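Local coordinates for clavulanic acid biosynthesis oligopeptide binding protein 2 (Streptomyces clavuligerus, PDB 2WOL) that probably binds oligopeptides as an extracellular solute-binding protein, and belongs to the biosynthetic pathway of the beta-lactamase inhibitor clavulanic acid, at residues N318-V321 against R322-V325. Residues are numbered along the deposited sequence; the frame is centred on the assembly and turned at random.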
ATOM      1  N   ASN A 318      23.774 -16.322  11.342  1.00  9.99           N
ATOM      2  CA  ASN A 318      23.656 -17.774  11.330  1.00  9.81           C
ATOM      3  C   ASN A 318      22.208 -18.175  11.084  1.00  9.54           C
ATOM      4  O   ASN A 318      21.312 -17.797  11.849  1.00  9.30           O
ATOM      5  CB  ASN A 318      24.173 -18.349  12.654  1.00  9.84           C
ATOM      6  CG  ASN A 318      24.334 -19.852  12.612  1.00 10.99           C
ATOM      7  OD1 ASN A 318      23.357 -20.584  12.497  1.00 12.70           O
ATOM      8  ND2 ASN A 318      25.575 -20.324  12.715  1.00 11.99           N
ATOM      9  N   VAL A 319      21.980 -18.936  10.016  1.00  8.91           N
ATOM     10  CA  VAL A 319      20.620 -19.363   9.649  1.00  8.76           C
ATOM     11  C   VAL A 319      19.919 -20.112  10.785  1.00  8.51           C
ATOM     12  O   VAL A 319      18.698 -20.050  10.910  1.00  8.42           O
ATOM     13  CB  VAL A 319      20.587 -20.197   8.330  1.00  9.03           C
ATOM     14  CG1 VAL A 319      21.260 -21.559   8.515  1.00  8.96           C
ATOM     15  CG2 VAL A 319      19.149 -20.352   7.819  1.00  9.01           C
ATOM     16  N   HIS A 320      20.691 -20.815  11.612  1.00  8.52           N
ATOM     17  CA  HIS A 320      20.109 -21.618  12.685  1.00  8.32           C
ATOM     18  C   HIS A 320      19.625 -20.787  13.860  1.00  8.38           C
ATOM     19  O   HIS A 320      18.637 -21.143  14.506  1.00  8.36           O
ATOM     20  CB  HIS A 320      21.066 -22.733  13.092  1.00  8.47           C
ATOM     21  CG  HIS A 320      21.295 -23.715  11.994  1.00  8.50           C
ATOM     22  ND1 HIS A 320      22.472 -23.786  11.282  1.00 10.68           N
ATOM     23  CD2 HIS A 320      20.462 -24.625  11.439  1.00  7.07           C
ATOM     24  CE1 HIS A 320      22.361 -24.719  10.352  1.00  8.51           C
ATOM     25  NE2 HIS A 320      21.151 -25.240  10.425  1.00 10.48           N
ATOM     26  N   VAL A 321      20.303 -19.671  14.113  1.00  8.13           N
ATOM     27  CA  VAL A 321      19.789 -18.668  15.042  1.00  8.25           C
ATOM     28  C   VAL A 321      18.426 -18.181  14.545  1.00  8.07           C
ATOM     29  O   VAL A 321      17.469 -18.094  15.315  1.00  7.97           O
ATOM     30  CB  VAL A 321      20.769 -17.488  15.198  1.00  8.55           C
ATOM     31  CG1 VAL A 321      20.081 -16.273  15.809  1.00  8.56           C
ATOM     32  CG2 VAL A 321      21.970 -17.912  16.036  1.00  9.15           C
ATOM     33  N   ARG A 322      18.337 -17.902  13.245  1.00  7.52           N
ATOM     34  CA  ARG A 322      17.111 -17.345  12.675  1.00  7.50           C
ATOM     35  C   ARG A 322      15.974 -18.359  12.714  1.00  7.60           C
ATOM     36  O   ARG A 322      14.842 -18.009  13.029  1.00  7.54           O
ATOM     37  CB  ARG A 322      17.355 -16.828  11.257  1.00  7.79           C
ATOM     38  CG  ARG A 322      18.469 -15.781  11.187  1.00  7.29           C
ATOM     39  CD  ARG A 322      18.468 -15.014   9.873  1.00  7.86           C
ATOM     40  NE  ARG A 322      18.696 -15.858   8.700  1.00  7.58           N
ATOM     41  CZ  ARG A 322      19.890 -16.103   8.159  1.00  8.40           C
ATOM     42  NH1 ARG A 322      20.995 -15.587   8.692  1.00  9.72           N
ATOM     43  NH2 ARG A 322      19.976 -16.873   7.084  1.00  9.96           N
ATOM     44  N   ARG A 323      16.288 -19.617  12.412  1.00  7.42           N
ATOM     45  CA  ARG A 323      15.289 -20.687  12.481  1.00  7.61           C
ATOM     46  C   ARG A 323      14.839 -20.964  13.912  1.00  7.90           C
ATOM     47  O   ARG A 323      13.665 -21.248  14.146  1.00  8.31           O
ATOM     48  CB  ARG A 323      15.800 -21.962  11.801  1.00  7.61           C
ATOM     49  CG  ARG A 323      15.931 -21.793  10.294  1.00  7.97           C
ATOM     50  CD  ARG A 323      16.467 -23.027   9.603  1.00  7.60           C
ATOM     51  NE  ARG A 323      16.521 -22.801   8.162  1.00  8.50           N
ATOM     52  CZ  ARG A 323      17.261 -23.505   7.308  1.00  9.90           C
ATOM     53  NH1 ARG A 323      18.021 -24.514   7.727  1.00 11.17           N
ATOM     54  NH2 ARG A 323      17.236 -23.196   6.019  1.00  9.40           N
ATOM     55  N   ALA A 324      15.766 -20.872  14.865  1.00  7.92           N
ATOM     56  CA  ALA A 324      15.418 -21.012  16.274  1.00  7.97           C
ATOM     57  C   ALA A 324      14.340 -20.006  16.656  1.00  7.80           C
ATOM     58  O   ALA A 324      13.362 -20.356  17.310  1.00  7.94           O
ATOM     59  CB  ALA A 324      16.647 -20.834  17.151  1.00  8.44           C
ATOM     60  N   VAL A 325      14.516 -18.763  16.221  1.00  7.88           N
ATOM     61  CA  VAL A 325      13.546 -17.709  16.495  1.00  8.10           C
ATOM     62  C   VAL A 325      12.179 -18.038  15.878  1.00  8.13           C
ATOM     63  O   VAL A 325      11.144 -17.871  16.530  1.00  8.54           O
ATOM     64  CB  VAL A 325      14.055 -16.333  16.013  1.00  8.28           C
ATOM     65  CG1 VAL A 325      12.959 -15.272  16.115  1.00  8.48           C
ATOM     66  CG2 VAL A 325      15.282 -15.918  16.820  1.00  8.37           C
TER
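Val319 lies against two arginines of the following turn, Arg322 and Arg323. Its backbone and CB meet Arg322: Val319 CA sits over the centre of the guanidinium plane, and Arg322 NH2 comes within 3.6 Å of Val319 CB. The valine stands roughly perpendicular to the arginine chain. Arg322 reaches this position by a bend at chi3 (-62°), which folds the guanidinium back over the start of the helix. Val319 CG2 touches both arginines, wedged between Arg322 NH2 and one face of the Arg323 guanidinium, near its rim, where it is 3.6 Å from Arg323 NE. Arg323 runs straight out, with chi2 and chi3 both near 180°, and Arg323 CG passes 3.3 Å from Val319 O.

These are the N-terminal two turns of helix 319-327 with their N-cap, a worked example of N-capping, in which a side-chain carbonyl takes a first-turn N-H that no preceding turn can serve. Asn318 occupies the N-cap position, and its OD1 accepts from His320 N at 2.8 Å, with the donor in the plane of the amide carbonyl. Helical i to i+4 bonding begins at the same residue with a long bond, 3.3 Å from Arg322 N to Asn318 O, and tightens to 2.9 Å from Arg323 N to Val319 O. Ala324 N to His320 O and Val325 N to Val321 O continue the series.

Hydrogen bonds to neighbouring parts of the chain help position both guanidinium groups. Arg322, which is buried, gives NE to the backbone carbonyl of His520, at the end of helix 503-520, and NH1 to that of Phe316, just before the helix. Arg323 hydrogen-bonds through NH2 to the backbone carbonyl of Glu519 and through NE to Tyr365 OH, while the side chains of His320, Arg323 and Ala324 pack on Glu381 of helix 375-384.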